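Local coordinates for protein trehalose-6-phosphate phosphatase (Cryptococcus neoformans, PDB 5DX9) that is a magnesium-binding phosphatase-family protein of the HAD clan, built on a core sheet flanked by helices, at residues Phe11-Lys16 and Leu301-Ile305. Numbering follows the deposited sequence.
Sequences FTDAYK and LLEEI
Leu301 reaches across from helix 291-306 and sets its two methyl groups against different parts of helix 8-17. Leu301 CD2 lies over one face of the Tyr15 ring, 3.8 Å from its centroid and 22° off its normal, a CH-pi contact displaced toward the rim. Leu301 CD2 also comes within 3.6 Å of Phe11 CE2, so one carbon bridges both aromatics. The other branch, Leu301 CD1, presses on Thr12 CG2 at 3.4 Å, tighter than usual for two carbons. With OG1 beside the backbone N (chi1 -65°), Thr12 CG2 falls anti to that nitrogen and faces the neighbouring helix, while OG1 hydrogen-bonds Thr8 O. Ile305 CD1 approaches the edge of the Tyr15 ring, 4.1 Å from Tyr15 CE2, and also lies against Lys16 CG. Toward the exposed side, a bend at chi3 (60°) brings Lys16 NZ to Glu304 OE1 at 3.3 Å, a salt bridge with a weak hydrogen bond. Lys16 NZ also makes a salt-bridging hydrogen bond to Asp13 OD1 of its own helix, at 3.2 Å, nearly in line with the C-O bond. Farther inward, Phe11 meets Phe271 edge-to-face, and the Tyr15 ring is probably steadied by the hydrogen bond between its OH and Asn60 ND2 and by a cation-pi contact with Arg21. The contact thus joins the first and last helices of the chain beside its HAD-type core sheet: a buried apolar centre bordered by a charged network, in which one ammonium probably offsets the mutual repulsion of two carboxylates.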
ATOM      1  N   PHE A  11      11.282  15.479   9.958  1.00 46.68           N
ATOM      2  CA  PHE A  11      10.987  14.053  10.062  1.00 45.80           C
ATOM      3  C   PHE A  11      12.097  13.319  10.806  1.00 46.92           C
ATOM      4  O   PHE A  11      11.831  12.427  11.610  1.00 49.82           O
ATOM      5  CB  PHE A  11      10.788  13.425   8.681  1.00 45.48           C
ATOM      6  CG  PHE A  11      10.592  11.941   8.727  1.00 39.49           C
ATOM      7  CD1 PHE A  11       9.429  11.405   9.251  1.00 42.38           C
ATOM      8  CD2 PHE A  11      11.571  11.083   8.263  1.00 43.59           C
ATOM      9  CE1 PHE A  11       9.243  10.040   9.309  1.00 45.13           C
ATOM     10  CE2 PHE A  11      11.390   9.713   8.314  1.00 45.72           C
ATOM     11  CZ  PHE A  11      10.226   9.191   8.840  1.00 43.85           C
ATOM     12  N   THR A  12      13.340  13.696  10.527  1.00 47.90           N
ATOM     13  CA  THR A  12      14.493  13.082  11.178  1.00 51.32           C
ATOM     14  C   THR A  12      14.413  13.213  12.696  1.00 52.11           C
ATOM     15  O   THR A  12      14.607  12.242  13.426  1.00 53.97           O
ATOM     16  CB  THR A  12      15.813  13.707  10.690  1.00 52.70           C
ATOM     17  OG1 THR A  12      15.995  13.425   9.296  1.00 52.76           O
ATOM     18  CG2 THR A  12      16.987  13.142  11.470  1.00 54.33           C
ATOM     19  N   ASP A  13      14.117  14.418  13.165  1.00 53.89           N
ATOM     20  CA  ASP A  13      14.063  14.681  14.595  1.00 55.18           C
ATOM     21  C   ASP A  13      12.899  13.946  15.255  1.00 56.69           C
ATOM     22  O   ASP A  13      13.024  13.443  16.373  1.00 57.98           O
ATOM     23  CB  ASP A  13      13.970  16.186  14.850  1.00 57.16           C
ATOM     24  CG  ASP A  13      15.289  16.901  14.589  1.00 57.82           C
ATOM     25  OD1 ASP A  13      16.347  16.361  14.981  1.00 57.48           O
ATOM     26  OD2 ASP A  13      15.271  17.999  13.990  1.00 59.23           O
ATOM     27  N   ALA A  14      11.769  13.876  14.557  1.00 55.50           N
ATOM     28  CA  ALA A  14      10.617  13.148  15.071  1.00 52.38           C
ATOM     29  C   ALA A  14      10.932  11.658  15.156  1.00 54.22           C
ATOM     30  O   ALA A  14      10.540  10.985  16.110  1.00 55.00           O
ATOM     31  CB  ALA A  14       9.402  13.389  14.200  1.00 53.72           C
ATOM     32  N   TYR A  15      11.653  11.157  14.160  1.00 50.61           N
ATOM     33  CA  TYR A  15      12.039   9.751  14.120  1.00 54.76           C
ATOM     34  C   TYR A  15      12.915   9.389  15.313  1.00 54.85           C
ATOM     35  O   TYR A  15      12.779   8.312  15.895  1.00 55.38           O
ATOM     36  CB  TYR A  15      12.771   9.439  12.813  1.00 53.98           C
ATOM     37  CG  TYR A  15      13.182   7.990  12.647  1.00 54.32           C
ATOM     38  CD1 TYR A  15      12.424   7.116  11.878  1.00 54.63           C
ATOM     39  CD2 TYR A  15      14.335   7.498  13.248  1.00 54.83           C
ATOM     40  CE1 TYR A  15      12.801   5.794  11.717  1.00 54.23           C
ATOM     41  CE2 TYR A  15      14.719   6.177  13.094  1.00 52.83           C
ATOM     42  CZ  TYR A  15      13.948   5.331  12.327  1.00 54.61           C
ATOM     43  OH  TYR A  15      14.323   4.016  12.169  1.00 55.09           O
ATOM     44  N   LYS A  16      13.815  10.297  15.673  1.00 53.77           N
ATOM     45  CA  LYS A  16      14.731  10.079  16.786  1.00 54.59           C
ATOM     46  C   LYS A  16      14.012  10.106  18.135  1.00 54.08           C
ATOM     47  O   LYS A  16      14.375   9.369  19.050  1.00 55.39           O
ATOM     48  CB  LYS A  16      15.848  11.126  16.759  1.00 55.16           C
ATOM     49  CG  LYS A  16      16.825  10.958  15.600  1.00 56.10           C
ATOM     50  CD  LYS A  16      17.411  12.292  15.162  1.00 54.07           C
ATOM     51  CE  LYS A  16      18.159  12.976  16.295  1.00 57.55           C
ATOM     52  NZ  LYS A  16      18.601  14.349  15.913  1.00 55.45           N
ATOM     53  N   LEU A 301      18.854   9.579   6.961  1.00 49.38           N
ATOM     54  CA  LEU A 301      18.324   9.437   8.308  1.00 49.39           C
ATOM     55  C   LEU A 301      19.082   8.361   9.079  1.00 56.00           C
ATOM     56  O   LEU A 301      19.494   8.574  10.220  1.00 55.73           O
ATOM     57  CB  LEU A 301      16.831   9.103   8.260  1.00 49.75           C
ATOM     58  CG  LEU A 301      16.132   8.815   9.589  1.00 50.67           C
ATOM     59  CD1 LEU A 301      16.440   9.913  10.585  1.00 56.77           C
ATOM     60  CD2 LEU A 301      14.627   8.684   9.398  1.00 48.29           C
ATOM     61  N   LEU A 302      19.266   7.209   8.442  1.00 53.73           N
ATOM     62  CA  LEU A 302      19.958   6.085   9.065  1.00 55.46           C
ATOM     63  C   LEU A 302      21.394   6.432   9.443  1.00 56.44           C
ATOM     64  O   LEU A 302      21.836   6.135  10.553  1.00 57.06           O
ATOM     65  CB  LEU A 302      19.934   4.871   8.136  1.00 53.21           C
ATOM     66  CG  LEU A 302      18.579   4.162   8.084  1.00 51.02           C
ATOM     67  CD1 LEU A 302      18.536   3.159   6.945  1.00 47.94           C
ATOM     68  CD2 LEU A 302      18.288   3.491   9.416  1.00 50.20           C
ATOM     69  N   GLU A 303      22.117   7.056   8.519  1.00 54.04           N
ATOM     70  CA  GLU A 303      23.481   7.492   8.790  1.00 59.64           C
ATOM     71  C   GLU A 303      23.550   8.406  10.013  1.00 60.30           C
ATOM     72  O   GLU A 303      24.444   8.269  10.849  1.00 63.23           O
ATOM     73  CB  GLU A 303      24.070   8.210   7.579  1.00 56.98           C
ATOM     74  CG  GLU A 303      25.084   9.268   7.958  1.00 63.24           C
ATOM     75  CD  GLU A 303      26.327   9.231   7.092  1.00 68.53           C
ATOM     76  OE1 GLU A 303      26.347   8.455   6.111  1.00 71.70           O
ATOM     77  OE2 GLU A 303      27.284   9.976   7.400  1.00 66.20           O
ATOM     78  N   GLU A 304      22.604   9.334  10.112  1.00 60.44           N
ATOM     79  CA  GLU A 304      22.567  10.263  11.235  1.00 58.45           C
ATOM     80  C   GLU A 304      22.336   9.540  12.554  1.00 63.00           C
ATOM     81  O   GLU A 304      22.813   9.980  13.596  1.00 64.39           O
ATOM     82  CB  GLU A 304      21.485  11.321  11.034  1.00 53.54           C
ATOM     83  CG  GLU A 304      21.312  12.234  12.238  1.00 56.17           C
ATOM     84  CD  GLU A 304      20.442  13.437  11.945  1.00 55.90           C
ATOM     85  OE1 GLU A 304      19.996  14.097  12.910  1.00 54.96           O
ATOM     86  OE2 GLU A 304      20.210  13.725  10.750  1.00 50.18           O
ATOM     87  N   ILE A 305      21.592   8.439  12.508  1.00 62.48           N
ATOM     88  CA  ILE A 305      21.357   7.627  13.698  1.00 63.91           C
ATOM     89  C   ILE A 305      22.652   6.985  14.184  1.00 66.13           C
ATOM     90  O   ILE A 305      22.859   6.827  15.389  1.00 69.02           O
ATOM     91  CB  ILE A 305      20.315   6.522  13.439  1.00 65.15           C
ATOM     92  CG1 ILE A 305      18.938   7.132  13.176  1.00 60.85           C
ATOM     93  CG2 ILE A 305      20.243   5.571  14.627  1.00 66.03           C
ATOM     94  CD1 ILE A 305      18.264   7.663  14.416  1.00 62.36           C
TER